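Local coordinates for protein metallo-beta-lactamase 1 (Acinetobacter baumannii, PDB 5MMD) that probably hydrolyses the amide bond of beta-lactam antibiotics as a zinc-dependent class B enzyme, giving substituted beta-amino acids and so antibiotic resistance, at residues I48-S53 with A85-L90; A72-T77 with I95-S100; G129-Y134 with L145-P150; K153-G158 with S189-A194. One frame throughout, in Å; residues are numbered along the deposited sequence.

How the interactions relate
All four contacts belong to the alpha-beta/beta-alpha sandwich of the metallo-beta-lactamase fold. Interactions 1 and 2 have centres about 9 Å apart and meet at D49 of interaction 1, whose N lies 2.7 Å from I75 O of interaction 2. Interactions 3 and 4 are likewise about 9 Å apart and meet across neighbouring strands, V147 O being 2.8 Å from Y156 N. Interactions 2 and 3 join where T77 O lies 2.8 Å from L145 N; D49 OD2 is bonded to T77 OG1 and Y156 OH. The zinc ligands H78, H80 and D82 follow segment 72-77 in the chain. W52 of interaction 1 has its side chain about 6 Å from a zinc ion; interaction 4 lies away from the metal sites.

Interaction 1 (I48-S53 with A85-L90); sequences IDTPWS and AGIKWL
T50 meets the backbone at A85-G86 with its hydroxyl and L90 with its methyl, joining the loop after strand 44-48 to the start of helix 87-92 in the metallo-beta-lactamase fold. OG1 sits between the backbone N and the carbonyl carbon (chi1 76°), and CG2 is left beside the backbone N. From there OG1 accepts a hydrogen bond from G86 N at 3.0 Å that is close to straight, 166° at the hydrogen. The same hydroxyl donates to P51 O at 2.8 Å, so one side chain ties P51 and G86 together. The A85 methyl points toward the backbone of W52, its CB 3.4 Å from W52 C. The W52 side chain leaves in another direction, toward the zinc ligands D82 and H201. S53 is the N-cap of helix 54-66, its OG bonded to D56 N. T50 CB lies 3.6 Å from G86 N, where the two chains run close. Beyond it the T50 and L90 side chains slide past each other in opposite directions, T50 CG2 touching L90 CD1 at 3.8 Å.

Interaction 2 (A72-T77 with I95-S100); sequences AGSIST and ITTYAS
Y98 O is gripped by two donors: S76 N at 3.0 Å and a water, also at 3.0 Å. That water donates to S76 OG too and is hydrogen-bonded to S74 OG, so it links two serines of segment 72-77 to the backbone of segment 95-100; S76 OG is also hydrogen-bonded to K83 O. The two segments pair as parallel strands, with S74 beside T97 and I75 beside Y98. S74 N donates to T96 O, and S74 O takes Y98 N at 2.7 Å. The Y98 ring turns one edge to this carbonyl, CD2 lying 3.1 Å from S74 O; CG stands beside the backbone N (chi1 -59°), on the side of the preceding residues. On that face of the sheet Y98 CB also touches I75 CB. On the other face S74 OG meets the T97 methyl CG2 at 3.4 Å, while T97 OG1 bonds to N91. At G73 the two chains come so close that its CA lies 3.1 Å from T96 O. Two further waters bridge the ends, A72 O to T96 N and S76 O to S100 N. Strand 44-48 flanks strand 70-75, strand 117-119 flanks strand 97-100, and L90 of helix 87-92 packs on S74, I95 and T97.

Interaction 3 (G129-Y134 with L145-P150); sequences GFLEVY and LVVWIP
V133 and V147 face each other as a non-hydrogen-bonded pair in the antiparallel hairpin of strands 131-134 and 146-149, between hydrogen-bonded pairs. Their side chains lie on the tightly packed, buried face. There L131 CB touches V147 CG1 at 4.0 Å, V133 crosses L145, CG1 to CD1 3.8 Å, and L131 and I149 run side by side in the same direction; V39 of strand 32-41 and F46 and I48 of strand 44-48 pack against this layer. The other face is looser at the partly exposed E132 and Y134, whereas W148 and V146 are buried there against L155. E132, its chain extended beyond CG, lies alongside W148 and brings OE1 to the edge of the indole, 3.4 Å from CD1, with carboxylate and ring planes 46° apart. V146 CG2 reaches Y134 CB and the edge of its ring. At the other end, F130 CE1 meets I149 CG2 at 3.9 Å. Of four backbone bonds the shortest is W148 N to E132 O, 2.6 Å and almost straight (178°). Backbone hydrogen bonds thus hold the hairpin and aliphatic packing fills its buried face, while the E132 carboxylate rests on C-H groups of W148 and P150, OE1 nearer W148 CD1 than NE1.

Interaction 4 (K153-G158 with S189-A194); sequences KILYGG and SKYPEA
L155 lays its CD1 methyl over one face of the Y191 ring, 4.0 Å from the centroid and 14° off the ring normal, a CH-pi contact. CG is anti to the backbone N (chi1 -176°), which carries the branch out from strand 154-158 toward the ring, and the two side chains cross at about a right angle. CD1 stands nearest CE2, offset toward the rim, while the second methyl, CD2, approaches CD2 of the ring at 4.0 Å. K190 CB lies over the opposite face, so the ring is held between an aliphatic group of the strand and one from its own helix end. Next to it L155 CB and A194 CB touch loosely. Nearer the surface, K153 drapes its aliphatic chain obliquely across E193: CD comes 3.4 Å from E193 O and CE 3.8 Å from E193 OE1. The charged ends stay apart, NZ 4.9 Å from OE1, and any attraction between them is probably modest. The backbones approach where A194 CA lies 3.5 Å from K153 O, a CA-H...O contact. Y191 to A194 form a type I turn, closed by A194 N to Y191 O, that reverses the chain after helix 180-190. This turn leads from the helix into strand 196-199, parallel to strand 154-158, completing a beta-alpha-beta unit; W148 of the adjoining strand 146-149 packs against K153, L155, Y191 and A194.

Interaction 1 (I48-S53 with A85-L90)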
# COMPACT_ATOMS: atom_id res chain seq x y z
N ILE A 48 2.81 -6.42 -1.96
CA ILE A 48 2.15 -5.11 -2.04
C ILE A 48 2.67 -4.21 -0.90
O ILE A 48 2.30 -4.36 0.26
CB ILE A 48 0.63 -5.21 -1.96
CG1 ILE A 48 0.10 -6.12 -3.08
CG2 ILE A 48 0.00 -3.81 -2.03
CD1 ILE A 48 -1.46 -6.34 -3.03
N ASP A 49 3.54 -3.29 -1.32
CA ASP A 49 4.31 -2.31 -0.51
C ASP A 49 5.43 -2.98 0.26
O ASP A 49 5.24 -4.05 0.85
CB ASP A 49 3.38 -1.52 0.41
CG ASP A 49 2.64 -0.45 -0.35
OD1 ASP A 49 3.10 -0.17 -1.46
OD2 ASP A 49 1.62 0.06 0.12
N THR A 50 6.63 -2.39 0.18
CA THR A 50 7.72 -2.94 0.93
C THR A 50 7.55 -2.60 2.41
O THR A 50 6.80 -1.71 2.77
CB THR A 50 9.10 -2.40 0.47
OG1 THR A 50 9.27 -1.06 0.97
CG2 THR A 50 9.25 -2.41 -1.04
N PRO A 51 8.23 -3.35 3.26
CA PRO A 51 8.36 -2.93 4.66
C PRO A 51 9.13 -1.60 4.76
O PRO A 51 9.70 -1.14 3.77
CB PRO A 51 9.14 -4.10 5.28
CG PRO A 51 8.66 -5.30 4.52
CD PRO A 51 8.59 -4.76 3.06
N TRP A 52 9.14 -1.01 5.95
CA TRP A 52 9.74 0.28 6.20
C TRP A 52 11.25 0.28 6.33
O TRP A 52 11.82 1.28 6.75
CB TRP A 52 9.17 0.86 7.51
CG TRP A 52 8.94 2.32 7.54
CD1 TRP A 52 9.65 3.31 6.92
CD2 TRP A 52 7.92 2.99 8.29
NE1 TRP A 52 9.14 4.55 7.23
CE2 TRP A 52 8.05 4.37 8.06
CE3 TRP A 52 6.89 2.53 9.13
CZ2 TRP A 52 7.21 5.33 8.65
CZ3 TRP A 52 6.04 3.46 9.69
CH2 TRP A 52 6.19 4.86 9.44
N SER A 53 11.91 -0.82 6.00
CA SER A 53 13.38 -0.88 6.11
C SER A 53 13.97 -1.96 5.21
O SER A 53 13.27 -2.93 4.84
CB SER A 53 13.82 -1.12 7.56
OG SER A 53 13.60 -2.47 7.99
N ALA A 85 10.74 1.62 1.09
CA ALA A 85 12.09 1.56 1.67
C ALA A 85 12.89 0.41 1.09
O ALA A 85 14.11 0.48 1.02
CB ALA A 85 12.07 1.44 3.22
N GLY A 86 12.22 -0.67 0.71
CA GLY A 86 12.92 -1.84 0.27
C GLY A 86 13.18 -1.94 -1.21
O GLY A 86 13.79 -2.92 -1.66
N ILE A 87 12.73 -0.95 -1.98
CA ILE A 87 12.90 -1.00 -3.43
C ILE A 87 14.36 -1.17 -3.87
O ILE A 87 14.63 -2.00 -4.73
CB ILE A 87 12.33 0.21 -4.12
CG1 ILE A 87 10.81 0.14 -4.04
CG2 ILE A 87 12.84 0.22 -5.61
CD1 ILE A 87 10.08 1.25 -4.64
N LYS A 88 15.28 -0.43 -3.25
CA LYS A 88 16.69 -0.56 -3.58
C LYS A 88 17.21 -1.96 -3.33
O LYS A 88 17.90 -2.54 -4.18
CB LYS A 88 17.55 0.44 -2.79
CG LYS A 88 19.05 0.28 -3.08
CD LYS A 88 19.93 1.17 -2.23
CE LYS A 88 20.14 2.54 -2.86
NZ LYS A 88 21.13 3.34 -2.09
N TRP A 89 16.88 -2.53 -2.17
CA TRP A 89 17.37 -3.86 -1.84
C TRP A 89 16.79 -4.87 -2.85
O TRP A 89 17.50 -5.73 -3.34
CB TRP A 89 17.02 -4.24 -0.41
CG TRP A 89 17.55 -5.58 -0.03
CD1 TRP A 89 18.78 -5.88 0.49
CD2 TRP A 89 16.87 -6.82 -0.19
NE1 TRP A 89 18.90 -7.24 0.67
CE2 TRP A 89 17.74 -7.84 0.26
CE3 TRP A 89 15.63 -7.17 -0.69
CZ2 TRP A 89 17.39 -9.18 0.24
CZ3 TRP A 89 15.28 -8.52 -0.71
CH2 TRP A 89 16.17 -9.50 -0.26
N LEU A 90 15.53 -4.71 -3.21
CA LEU A 90 14.86 -5.66 -4.10
C LEU A 90 15.46 -5.56 -5.50
O LEU A 90 15.72 -6.57 -6.16
CB LEU A 90 13.37 -5.38 -4.13
CG LEU A 90 12.52 -5.68 -2.90
CD1 LEU A 90 11.12 -5.08 -3.08
CD2 LEU A 90 12.45 -7.17 -2.67

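Interaction 2 (A72-T77 with I95-S100)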
# COMPACT_ATOMS: atom_id res chain seq x y z
N ALA A 72 7.66 -13.18 -7.09
CA ALA A 72 7.38 -12.67 -8.43
C ALA A 72 7.72 -11.17 -8.59
O ALA A 72 8.10 -10.73 -9.66
CB ALA A 72 5.94 -12.90 -8.76
N GLY A 73 7.61 -10.41 -7.51
CA GLY A 73 7.82 -8.97 -7.57
C GLY A 73 7.16 -8.17 -6.46
O GLY A 73 6.50 -8.71 -5.57
N SER A 74 7.31 -6.86 -6.53
CA SER A 74 6.68 -5.96 -5.57
C SER A 74 6.08 -4.77 -6.30
O SER A 74 6.59 -4.34 -7.35
CB SER A 74 7.68 -5.48 -4.51
OG SER A 74 8.58 -4.56 -5.09
N ILE A 75 4.98 -4.25 -5.77
CA ILE A 75 4.44 -2.98 -6.18
C ILE A 75 4.42 -2.01 -4.98
O ILE A 75 4.08 -2.41 -3.86
CB ILE A 75 3.03 -3.13 -6.79
CG1 ILE A 75 2.50 -1.74 -7.13
CG2 ILE A 75 2.12 -3.87 -5.85
CD1 ILE A 75 1.67 -1.68 -8.31
N SER A 76 4.80 -0.74 -5.21
CA SER A 76 4.70 0.28 -4.15
C SER A 76 3.58 1.26 -4.51
O SER A 76 3.49 1.71 -5.65
CB SER A 76 6.01 1.01 -3.93
OG SER A 76 7.02 0.13 -3.51
N THR A 77 2.72 1.57 -3.54
CA THR A 77 1.46 2.23 -3.85
C THR A 77 1.52 3.75 -3.68
O THR A 77 0.58 4.45 -4.07
CB THR A 77 0.29 1.64 -3.00
OG1 THR A 77 0.54 1.86 -1.60
CG2 THR A 77 0.17 0.16 -3.24
N ILE A 95 14.80 -8.70 -8.06
CA ILE A 95 13.37 -8.87 -7.87
C ILE A 95 12.64 -7.68 -8.47
O ILE A 95 12.80 -6.56 -7.99
CB ILE A 95 13.03 -8.97 -6.38
CG1 ILE A 95 13.76 -10.18 -5.77
CG2 ILE A 95 11.55 -9.07 -6.19
CD1 ILE A 95 13.74 -10.20 -4.29
N THR A 96 11.82 -7.90 -9.49
CA THR A 96 11.12 -6.79 -10.15
C THR A 96 10.23 -5.94 -9.21
O THR A 96 9.33 -6.43 -8.55
CB THR A 96 10.26 -7.30 -11.31
OG1 THR A 96 11.07 -8.10 -12.15
CG2 THR A 96 9.72 -6.16 -12.11
N THR A 97 10.53 -4.66 -9.19
CA THR A 97 9.78 -3.66 -8.46
C THR A 97 8.93 -2.86 -9.44
O THR A 97 9.36 -2.53 -10.55
CB THR A 97 10.72 -2.72 -7.69
OG1 THR A 97 11.69 -2.17 -8.59
CG2 THR A 97 11.45 -3.49 -6.63
N TYR A 98 7.71 -2.60 -9.02
CA TYR A 98 6.76 -1.81 -9.80
C TYR A 98 6.32 -0.56 -9.02
O TYR A 98 6.19 -0.59 -7.81
CB TYR A 98 5.50 -2.60 -10.14
CG TYR A 98 5.69 -3.84 -10.94
CD1 TYR A 98 5.43 -3.86 -12.29
CD2 TYR A 98 6.10 -5.02 -10.35
CE1 TYR A 98 5.61 -5.01 -13.05
CE2 TYR A 98 6.27 -6.18 -11.09
CZ TYR A 98 6.00 -6.18 -12.41
OH TYR A 98 6.17 -7.34 -13.16
N ALA A 99 6.03 0.50 -9.77
CA ALA A 99 5.33 1.66 -9.24
C ALA A 99 4.67 2.37 -10.39
O ALA A 99 4.96 2.08 -11.54
CB ALA A 99 6.28 2.57 -8.51
N SER A 100 3.77 3.31 -10.12
CA SER A 100 3.25 4.13 -11.22
C SER A 100 4.37 5.04 -11.78
O SER A 100 5.36 5.32 -11.10
CB SER A 100 2.08 4.98 -10.76
OG SER A 100 2.51 6.02 -9.89
O HOH W 1 11.13 -10.69 -10.17
O HOH W 2 7.80 -1.70 -5.50
O HOH W 3 2.86 3.75 -7.45

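Interaction 3 (G129-Y134 with L145-P150)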
# COMPACT_ATOMS: atom_id res chain seq x y z
N GLY A 129 -3.37 -10.91 -13.79
CA GLY A 129 -4.63 -10.29 -13.46
C GLY A 129 -5.09 -10.64 -12.06
O GLY A 129 -6.16 -10.23 -11.63
N PHE A 130 -4.27 -11.37 -11.32
CA PHE A 130 -4.62 -11.69 -9.92
C PHE A 130 -4.67 -10.41 -9.08
O PHE A 130 -5.45 -10.34 -8.12
CB PHE A 130 -3.64 -12.70 -9.32
CG PHE A 130 -4.21 -13.50 -8.17
CD1 PHE A 130 -3.88 -13.19 -6.86
CD2 PHE A 130 -5.06 -14.57 -8.41
CE1 PHE A 130 -4.39 -13.91 -5.81
CE2 PHE A 130 -5.57 -15.31 -7.35
CZ PHE A 130 -5.24 -14.97 -6.05
N LEU A 131 -3.86 -9.42 -9.43
CA LEU A 131 -3.92 -8.10 -8.78
C LEU A 131 -4.38 -7.04 -9.78
O LEU A 131 -3.88 -6.99 -10.92
CB LEU A 131 -2.56 -7.69 -8.20
CG LEU A 131 -1.90 -8.70 -7.26
CD1 LEU A 131 -0.50 -8.19 -6.88
CD2 LEU A 131 -2.76 -8.92 -5.99
N GLU A 132 -5.35 -6.22 -9.39
CA GLU A 132 -5.77 -5.12 -10.22
C GLU A 132 -5.42 -3.87 -9.44
O GLU A 132 -5.73 -3.73 -8.23
CB GLU A 132 -7.25 -5.18 -10.55
CG GLU A 132 -7.66 -6.51 -11.20
CD GLU A 132 -9.14 -6.56 -11.58
OE1 GLU A 132 -9.96 -5.75 -11.07
OE2 GLU A 132 -9.48 -7.37 -12.46
N VAL A 133 -4.73 -2.97 -10.14
CA VAL A 133 -4.26 -1.70 -9.57
C VAL A 133 -5.13 -0.58 -10.11
O VAL A 133 -5.50 -0.58 -11.27
CB VAL A 133 -2.80 -1.46 -9.90
CG1 VAL A 133 -2.26 -0.18 -9.19
CG2 VAL A 133 -1.99 -2.66 -9.51
N TYR A 134 -5.46 0.36 -9.23
CA TYR A 134 -6.32 1.48 -9.58
C TYR A 134 -5.87 2.79 -8.94
O TYR A 134 -5.61 2.85 -7.73
CB TYR A 134 -7.75 1.21 -9.16
CG TYR A 134 -8.74 2.36 -9.29
CD1 TYR A 134 -8.98 2.94 -10.50
CD2 TYR A 134 -9.47 2.80 -8.19
CE1 TYR A 134 -9.90 3.98 -10.64
CE2 TYR A 134 -10.40 3.83 -8.31
CZ TYR A 134 -10.61 4.40 -9.56
OH TYR A 134 -11.52 5.44 -9.74
N LEU A 145 -2.08 4.83 -4.89
CA LEU A 145 -2.78 3.75 -5.58
C LEU A 145 -3.44 2.77 -4.60
O LEU A 145 -2.98 2.62 -3.47
CB LEU A 145 -1.82 2.92 -6.44
CG LEU A 145 -0.91 3.61 -7.44
CD1 LEU A 145 0.08 2.63 -8.12
CD2 LEU A 145 -1.78 4.30 -8.48
N VAL A 146 -4.49 2.09 -5.07
CA VAL A 146 -5.06 0.93 -4.38
C VAL A 146 -4.94 -0.32 -5.20
O VAL A 146 -4.78 -0.25 -6.42
CB VAL A 146 -6.54 1.13 -4.01
CG1 VAL A 146 -6.73 2.42 -3.19
CG2 VAL A 146 -7.42 1.13 -5.23
N VAL A 147 -4.98 -1.47 -4.53
CA VAL A 147 -4.81 -2.75 -5.20
C VAL A 147 -5.89 -3.71 -4.79
O VAL A 147 -6.08 -3.97 -3.60
CB VAL A 147 -3.45 -3.36 -4.89
CG1 VAL A 147 -3.26 -4.64 -5.63
CG2 VAL A 147 -2.31 -2.36 -5.23
N TRP A 148 -6.59 -4.23 -5.79
CA TRP A 148 -7.76 -5.07 -5.64
C TRP A 148 -7.39 -6.49 -5.96
O TRP A 148 -6.72 -6.76 -6.97
CB TRP A 148 -8.86 -4.58 -6.53
CG TRP A 148 -10.14 -5.36 -6.62
CD1 TRP A 148 -10.64 -5.96 -7.74
CD2 TRP A 148 -11.13 -5.54 -5.59
NE1 TRP A 148 -11.88 -6.51 -7.48
CE2 TRP A 148 -12.20 -6.28 -6.17
CE3 TRP A 148 -11.23 -5.15 -4.26
CZ2 TRP A 148 -13.34 -6.64 -5.45
CZ3 TRP A 148 -12.36 -5.53 -3.53
CH2 TRP A 148 -13.41 -6.24 -4.14
N ILE A 149 -7.82 -7.41 -5.09
CA ILE A 149 -7.65 -8.82 -5.32
C ILE A 149 -9.04 -9.40 -5.65
O ILE A 149 -9.80 -9.72 -4.73
CB ILE A 149 -7.07 -9.53 -4.11
CG1 ILE A 149 -5.95 -8.69 -3.51
CG2 ILE A 149 -6.59 -10.95 -4.51
CD1 ILE A 149 -5.30 -9.32 -2.32
N PRO A 150 -9.36 -9.53 -6.93
CA PRO A 150 -10.77 -9.79 -7.27
C PRO A 150 -11.23 -11.15 -6.77
O PRO A 150 -12.39 -11.37 -6.39
CB PRO A 150 -10.78 -9.68 -8.80
CG PRO A 150 -9.37 -9.70 -9.25
CD PRO A 150 -8.53 -9.25 -8.12

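Interaction 4 (K153-G158 with S189-A194)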
# COMPACT_ATOMS: atom_id res chain seq x y z
N LYS A 153 -11.93 -10.60 -3.11
CA LYS A 153 -12.58 -9.31 -2.84
C LYS A 153 -11.92 -8.54 -1.66
O LYS A 153 -12.59 -7.96 -0.80
CB LYS A 153 -14.09 -9.54 -2.61
CG LYS A 153 -14.79 -10.06 -3.86
CD LYS A 153 -16.29 -9.78 -3.85
CE LYS A 153 -17.01 -10.42 -5.05
NZ LYS A 153 -16.38 -10.10 -6.35
N ILE A 154 -10.59 -8.55 -1.67
CA ILE A 154 -9.76 -7.82 -0.70
C ILE A 154 -9.24 -6.56 -1.38
O ILE A 154 -8.67 -6.62 -2.49
CB ILE A 154 -8.60 -8.71 -0.17
CG1 ILE A 154 -9.19 -9.87 0.65
CG2 ILE A 154 -7.59 -7.87 0.64
CD1 ILE A 154 -8.23 -11.02 1.03
N LEU A 155 -9.48 -5.42 -0.76
CA LEU A 155 -8.93 -4.17 -1.25
C LEU A 155 -7.80 -3.67 -0.34
O LEU A 155 -8.01 -3.43 0.84
CB LEU A 155 -10.01 -3.11 -1.38
CG LEU A 155 -9.47 -1.79 -1.98
CD1 LEU A 155 -9.03 -1.95 -3.47
CD2 LEU A 155 -10.52 -0.69 -1.87
N TYR A 156 -6.59 -3.57 -0.90
CA TYR A 156 -5.51 -2.91 -0.20
C TYR A 156 -5.59 -1.40 -0.49
O TYR A 156 -5.33 -0.97 -1.61
CB TYR A 156 -4.15 -3.45 -0.59
CG TYR A 156 -3.04 -2.68 0.11
CD1 TYR A 156 -2.75 -2.88 1.46
CD2 TYR A 156 -2.31 -1.71 -0.58
CE1 TYR A 156 -1.74 -2.17 2.10
CE2 TYR A 156 -1.32 -0.97 0.05
CZ TYR A 156 -1.02 -1.22 1.39
OH TYR A 156 -0.02 -0.48 1.98
N GLY A 157 -5.97 -0.64 0.51
CA GLY A 157 -6.19 0.79 0.35
C GLY A 157 -4.91 1.60 0.45
O GLY A 157 -4.85 2.72 -0.05
N GLY A 158 -3.90 1.05 1.11
CA GLY A 158 -2.74 1.84 1.42
C GLY A 158 -3.11 3.08 2.22
O GLY A 158 -4.18 3.17 2.84
N SER A 189 -17.51 3.47 -5.26
CA SER A 189 -18.28 3.07 -6.44
C SER A 189 -17.69 1.87 -7.15
O SER A 189 -18.43 1.04 -7.70
CB SER A 189 -18.39 4.21 -7.44
OG SER A 189 -19.38 5.12 -7.02
N LYS A 190 -16.37 1.77 -7.13
CA LYS A 190 -15.68 0.74 -7.88
C LYS A 190 -15.69 -0.60 -7.14
O LYS A 190 -15.79 -1.64 -7.78
CB LYS A 190 -14.24 1.16 -8.19
CG LYS A 190 -13.64 0.41 -9.38
CD LYS A 190 -12.32 1.01 -9.75
CE LYS A 190 -11.61 0.20 -10.85
NZ LYS A 190 -12.23 0.33 -12.18
N TYR A 191 -15.64 -0.56 -5.80
CA TYR A 191 -15.49 -1.78 -5.01
C TYR A 191 -16.64 -1.97 -4.01
O TYR A 191 -16.43 -2.18 -2.83
CB TYR A 191 -14.13 -1.78 -4.33
CG TYR A 191 -12.98 -1.62 -5.33
CD1 TYR A 191 -12.64 -2.65 -6.18
CD2 TYR A 191 -12.26 -0.43 -5.42
CE1 TYR A 191 -11.61 -2.52 -7.10
CE2 TYR A 191 -11.21 -0.29 -6.31
CZ TYR A 191 -10.90 -1.32 -7.16
OH TYR A 191 -9.87 -1.19 -8.07
N PRO A 192 -17.87 -1.94 -4.50
CA PRO A 192 -18.98 -2.05 -3.55
C PRO A 192 -19.02 -3.38 -2.77
O PRO A 192 -19.63 -3.41 -1.68
CB PRO A 192 -20.21 -1.92 -4.45
CG PRO A 192 -19.74 -2.43 -5.80
CD PRO A 192 -18.33 -1.90 -5.89
N GLU A 193 -18.42 -4.45 -3.30
CA GLU A 193 -18.49 -5.77 -2.67
C GLU A 193 -17.18 -6.14 -1.94
O GLU A 193 -16.97 -7.30 -1.58
CB GLU A 193 -18.81 -6.86 -3.71
CG GLU A 193 -20.32 -7.19 -3.90
CD GLU A 193 -20.76 -8.54 -3.24
OE1 GLU A 193 -20.56 -9.63 -3.84
OE2 GLU A 193 -21.34 -8.51 -2.13
N ALA A 194 -16.28 -5.18 -1.72
CA ALA A 194 -15.06 -5.50 -0.99
C ALA A 194 -15.43 -6.12 0.37
O ALA A 194 -16.34 -5.65 1.05
CB ALA A 194 -14.20 -4.29 -0.78